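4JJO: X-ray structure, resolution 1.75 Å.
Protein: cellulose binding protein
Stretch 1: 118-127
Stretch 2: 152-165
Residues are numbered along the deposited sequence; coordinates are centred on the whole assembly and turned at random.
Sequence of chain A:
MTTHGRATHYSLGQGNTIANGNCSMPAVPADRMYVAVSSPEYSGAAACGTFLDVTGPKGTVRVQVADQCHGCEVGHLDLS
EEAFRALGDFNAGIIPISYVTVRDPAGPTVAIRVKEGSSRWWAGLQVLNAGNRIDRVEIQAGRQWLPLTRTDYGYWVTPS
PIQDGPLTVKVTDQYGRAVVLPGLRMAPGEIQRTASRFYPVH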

# COMPACT_ATOMS: atom_id res chain seq x y z
N SER A 118 -12.27 -9.12 -12.56
CA SER A 118 -13.21 -8.00 -12.49
C SER A 118 -14.07 -7.91 -13.74
O SER A 118 -13.65 -8.29 -14.84
CB SER A 118 -12.46 -6.68 -12.29
OG SER A 118 -11.79 -6.65 -11.04
N SER A 119 -15.29 -7.42 -13.56
CA SER A 119 -16.24 -7.20 -14.64
C SER A 119 -17.22 -6.12 -14.20
O SER A 119 -17.08 -5.55 -13.12
CB SER A 119 -16.98 -8.49 -14.97
OG SER A 119 -17.77 -8.91 -13.87
N ARG A 120 -18.23 -5.83 -15.02
CA ARG A 120 -19.26 -4.87 -14.63
C ARG A 120 -20.09 -5.39 -13.47
O ARG A 120 -20.66 -4.61 -12.70
CB ARG A 120 -20.16 -4.54 -15.82
CG ARG A 120 -19.51 -3.68 -16.90
CD ARG A 120 -20.10 -3.94 -18.28
NE ARG A 120 -21.52 -3.62 -18.36
CZ ARG A 120 -22.27 -3.82 -19.43
NH1 ARG A 120 -21.75 -4.36 -20.52
NH2 ARG A 120 -23.56 -3.49 -19.42
N TRP A 121 -20.15 -6.72 -13.32
CA TRP A 121 -20.92 -7.33 -12.25
C TRP A 121 -20.29 -7.06 -10.89
O TRP A 121 -20.97 -6.74 -9.92
CB TRP A 121 -21.01 -8.85 -12.45
CG TRP A 121 -21.69 -9.27 -13.73
CD1 TRP A 121 -21.08 -9.67 -14.88
CD2 TRP A 121 -23.10 -9.33 -13.97
NE1 TRP A 121 -22.03 -9.98 -15.83
CE2 TRP A 121 -23.27 -9.78 -15.29
CE3 TRP A 121 -24.22 -9.04 -13.19
CZ2 TRP A 121 -24.53 -9.94 -15.86
CZ3 TRP A 121 -25.48 -9.21 -13.76
CH2 TRP A 121 -25.62 -9.66 -15.08
N TRP A 122 -18.97 -7.20 -10.84
CA TRP A 122 -18.20 -7.04 -9.61
C TRP A 122 -16.76 -6.76 -9.98
O TRP A 122 -16.19 -7.43 -10.85
CB TRP A 122 -18.28 -8.32 -8.77
CG TRP A 122 -17.57 -8.23 -7.45
CD1 TRP A 122 -18.11 -7.85 -6.25
CD2 TRP A 122 -16.19 -8.54 -7.19
NE1 TRP A 122 -17.15 -7.90 -5.27
CE2 TRP A 122 -15.97 -8.32 -5.82
CE3 TRP A 122 -15.13 -8.98 -7.99
CZ2 TRP A 122 -14.72 -8.53 -5.23
CZ3 TRP A 122 -13.89 -9.19 -7.40
CH2 TRP A 122 -13.70 -8.96 -6.03
N ALA A 123 -16.16 -5.77 -9.34
CA ALA A 123 -14.79 -5.40 -9.66
C ALA A 123 -14.01 -5.01 -8.42
O ALA A 123 -14.58 -4.60 -7.41
CB ALA A 123 -14.77 -4.27 -10.67
N GLY A 124 -12.70 -5.17 -8.51
CA GLY A 124 -11.79 -4.73 -7.47
C GLY A 124 -10.76 -3.78 -8.05
O GLY A 124 -10.27 -3.99 -9.16
N LEU A 125 -10.42 -2.74 -7.30
CA LEU A 125 -9.39 -1.80 -7.71
C LEU A 125 -8.34 -1.68 -6.62
O LEU A 125 -8.65 -1.63 -5.43
CB LEU A 125 -9.97 -0.42 -7.98
CG LEU A 125 -11.01 -0.25 -9.08
CD1 LEU A 125 -11.30 1.23 -9.26
CD2 LEU A 125 -10.54 -0.85 -10.39
N GLN A 126 -7.08 -1.63 -7.05
CA GLN A 126 -5.98 -1.37 -6.15
C GLN A 126 -5.34 -0.04 -6.52
O GLN A 126 -5.04 0.20 -7.69
CB GLN A 126 -4.95 -2.49 -6.24
CG GLN A 126 -3.69 -2.24 -5.45
CD GLN A 126 -2.75 -3.42 -5.49
OE1 GLN A 126 -2.36 -3.87 -6.57
NE2 GLN A 126 -2.40 -3.94 -4.32
N VAL A 127 -5.16 0.83 -5.53
CA VAL A 127 -4.55 2.13 -5.77
C VAL A 127 -3.09 2.09 -5.35
O VAL A 127 -2.76 1.79 -4.20
CB VAL A 127 -5.27 3.24 -4.99
CG1 VAL A 127 -4.65 4.59 -5.31
CG2 VAL A 127 -6.75 3.24 -5.33
N ASP A 152 -9.42 -6.23 3.26
CA ASP A 152 -8.28 -6.36 4.15
C ASP A 152 -7.06 -6.91 3.41
O ASP A 152 -6.06 -7.27 4.04
CB ASP A 152 -8.63 -7.25 5.34
CG ASP A 152 -8.86 -8.70 4.95
OD1 ASP A 152 -8.89 -9.00 3.74
OD2 ASP A 152 -9.02 -9.53 5.86
N TYR A 153 -7.13 -6.99 2.08
CA TYR A 153 -6.01 -7.50 1.30
C TYR A 153 -5.51 -6.52 0.22
O TYR A 153 -4.83 -6.92 -0.72
CB TYR A 153 -6.34 -8.86 0.68
CG TYR A 153 -7.52 -8.87 -0.27
CD1 TYR A 153 -7.37 -8.49 -1.60
CD2 TYR A 153 -8.77 -9.28 0.16
CE1 TYR A 153 -8.45 -8.50 -2.47
CE2 TYR A 153 -9.85 -9.30 -0.70
CZ TYR A 153 -9.68 -8.91 -2.02
OH TYR A 153 -10.75 -8.93 -2.88
N GLY A 154 -5.84 -5.24 0.37
CA GLY A 154 -5.22 -4.20 -0.42
C GLY A 154 -5.99 -3.71 -1.63
O GLY A 154 -5.48 -2.91 -2.41
N TYR A 155 -7.22 -4.20 -1.79
CA TYR A 155 -8.07 -3.76 -2.89
C TYR A 155 -9.31 -3.03 -2.38
O TYR A 155 -9.59 -3.01 -1.18
CB TYR A 155 -8.52 -4.95 -3.74
CG TYR A 155 -7.53 -5.37 -4.80
CD1 TYR A 155 -7.70 -4.99 -6.12
CD2 TYR A 155 -6.44 -6.17 -4.48
CE1 TYR A 155 -6.81 -5.38 -7.10
CE2 TYR A 155 -5.54 -6.56 -5.45
CZ TYR A 155 -5.73 -6.16 -6.76
OH TYR A 155 -4.83 -6.56 -7.72
N TRP A 156 -10.03 -2.43 -3.31
CA TRP A 156 -11.32 -1.81 -3.04
C TRP A 156 -12.33 -2.46 -3.97
O TRP A 156 -12.10 -2.52 -5.18
CB TRP A 156 -11.25 -0.31 -3.32
CG TRP A 156 -10.34 0.43 -2.40
CD1 TRP A 156 -8.98 0.52 -2.48
CD2 TRP A 156 -10.73 1.21 -1.26
NE1 TRP A 156 -8.50 1.30 -1.45
CE2 TRP A 156 -9.55 1.73 -0.69
CE3 TRP A 156 -11.96 1.51 -0.66
CZ2 TRP A 156 -9.57 2.54 0.44
CZ3 TRP A 156 -11.97 2.31 0.46
CH2 TRP A 156 -10.78 2.82 1.00
N VAL A 157 -13.44 -2.94 -3.43
CA VAL A 157 -14.39 -3.70 -4.24
C VAL A 157 -15.76 -3.06 -4.34
O VAL A 157 -16.16 -2.25 -3.50
CB VAL A 157 -14.54 -5.16 -3.73
CG1 VAL A 157 -13.22 -5.89 -3.82
CG2 VAL A 157 -15.08 -5.18 -2.31
N THR A 158 -16.48 -3.44 -5.38
CA THR A 158 -17.79 -2.88 -5.67
C THR A 158 -18.88 -3.57 -4.86
O THR A 158 -18.92 -4.79 -4.78
CB THR A 158 -18.12 -3.03 -7.17
OG1 THR A 158 -17.97 -4.40 -7.55
CG2 THR A 158 -17.17 -2.18 -8.01
N PRO A 159 -19.78 -2.77 -4.24
CA PRO A 159 -20.93 -3.31 -3.52
C PRO A 159 -22.08 -3.63 -4.46
O PRO A 159 -23.05 -4.28 -4.07
CB PRO A 159 -21.32 -2.15 -2.60
CG PRO A 159 -20.93 -0.94 -3.36
CD PRO A 159 -19.69 -1.31 -4.13
N SER A 160 -21.97 -3.17 -5.70
CA SER A 160 -23.00 -3.39 -6.71
C SER A 160 -22.42 -3.06 -8.08
O SER A 160 -21.35 -2.46 -8.16
CB SER A 160 -24.23 -2.53 -6.41
OG SER A 160 -23.91 -1.15 -6.39
N PRO A 161 -23.11 -3.47 -9.15
CA PRO A 161 -22.54 -3.33 -10.50
C PRO A 161 -22.13 -1.91 -10.88
O PRO A 161 -22.63 -0.93 -10.32
CB PRO A 161 -23.67 -3.81 -11.41
CG PRO A 161 -24.45 -4.75 -10.56
CD PRO A 161 -24.42 -4.15 -9.19
N ILE A 162 -21.21 -1.83 -11.83
CA ILE A 162 -20.75 -0.55 -12.36
C ILE A 162 -21.12 -0.44 -13.83
O ILE A 162 -21.46 -1.44 -14.48
CB ILE A 162 -19.23 -0.38 -12.21
CG1 ILE A 162 -18.49 -1.56 -12.83
CG2 ILE A 162 -18.87 -0.24 -10.75
CD1 ILE A 162 -17.00 -1.34 -12.97
N GLN A 163 -21.05 0.77 -14.36
CA GLN A 163 -21.46 1.04 -15.73
C GLN A 163 -20.40 0.59 -16.73
O GLN A 163 -19.22 0.50 -16.41
CB GLN A 163 -21.77 2.52 -15.92
CG GLN A 163 -20.58 3.45 -15.75
CD GLN A 163 -20.98 4.91 -15.82
OE1 GLN A 163 -21.98 5.32 -15.22
NE2 GLN A 163 -20.21 5.70 -16.55
N ASP A 164 -20.85 0.30 -17.95
CA ASP A 164 -19.97 -0.12 -19.03
C ASP A 164 -19.18 1.08 -19.54
O ASP A 164 -19.50 2.22 -19.22
CB ASP A 164 -20.80 -0.74 -20.15
CG ASP A 164 -19.95 -1.30 -21.27
OD1 ASP A 164 -18.76 -1.59 -21.03
OD2 ASP A 164 -20.48 -1.46 -22.39
N GLY A 165 -18.15 0.81 -20.33
CA GLY A 165 -17.32 1.87 -20.87
C GLY A 165 -16.19 2.26 -19.94
O GLY A 165 -15.94 1.58 -18.94
O HOH W 1 -22.82 -2.23 -16.84
O HOH W 2 -20.65 -5.53 -7.50
O HOH W 3 -18.44 -6.80 -2.57
O HOH W 4 -5.72 -0.19 -2.83

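The most unusual feature of this contact is a threonine that takes over a strand's work where the ladder ends. Thr158, whose CA-to-CB bond points toward the other stretch, has chi1 in the p well, and this brings OG1 to 2.9 Å from Ala123 N, which donates to it almost in line. The threonine's own backbone N donates to Ala123 O at 3.0 Å, so one residue serves both polar groups of Ala123, one with its main chain and one with its hydroxyl. The same OG1 lies over one face of the Trp122 ring and sits 2.9 Å from water 2, which in turn donates to Trp121 O at 2.7 Å. Besides its hydroxyl, Thr158 brings CG2, which rests 4.1 Å from Ala123 CB; both residues are buried.

Beside this lies a short antiparallel ladder. Leu125 and Trp156 form its hydrogen-bonded pair: Leu125 N donates to Trp156 O and Trp156 N to Leu125 O, both at 2.7 Å. Gly124 and Val157 follow as a non-hydrogen-bonded pair, their CA atoms 4.3 Å apart. Close CA-H...O contacts accompany the pair, with Gly124 CA 3.2 Å from Trp156 O and Val157 CA 3.3 Å from Ala123 O.

The two faces of the sheet are built differently. Leu125 and Trp156 place buried apolar side chains on one. On the other, Gly124 has no side chain, and Tyr155 CD1 comes to 3.8 Å from Gly124 C; a CB on the glycine would lie about 3.6 Å from that ring atom and 3.7 Å from Val157 CG1, so the position is closely surrounded. Val157 is met instead by Trp122, whose CZ2 approaches CG1 to 3.3 Å. The CA-to-CB bond of Trp122 points sideways, but with chi1 in the t well the end of its side chain comes nearer, and water 3 links Trp122 NE1 (3.2 Å) to Thr158 O (3.0 Å).

At the other end of the ladder, the extended Gln126 uses its aliphatic part as a hydrophobic surface: CB stands 3.7 Å from the centroid of the Tyr155 ring, over its face, while its amide is satisfied elsewhere in the structure. Gly154, at phi 99°, has a backbone conformation that itself calls for glycine. Its O accepts from water 4 at 2.8 Å, and that water accepts from Val127 N at 2.9 Å, extending the link between the two stretches.

Toward the exposed end, Ile162 N donates to Arg120 O at 3.0 Å. Ile162 sends CD1 back to within 4.3 Å of Ala123 CB. Arg120 suits this exposed position because its long chain can cover its neighbours while its charge stays near solvent. Its guanidinium has Asp164 CB over one face, and water 1 joins NE (2.4 Å, notably short) to Ile162 O (2.8 Å). The salt bridge from Arg120 NH1 to Asp164 OD2 is long, 3.7 Å, and the oxygen lies well out of the guanidinium plane, so it contributes charge attraction alone.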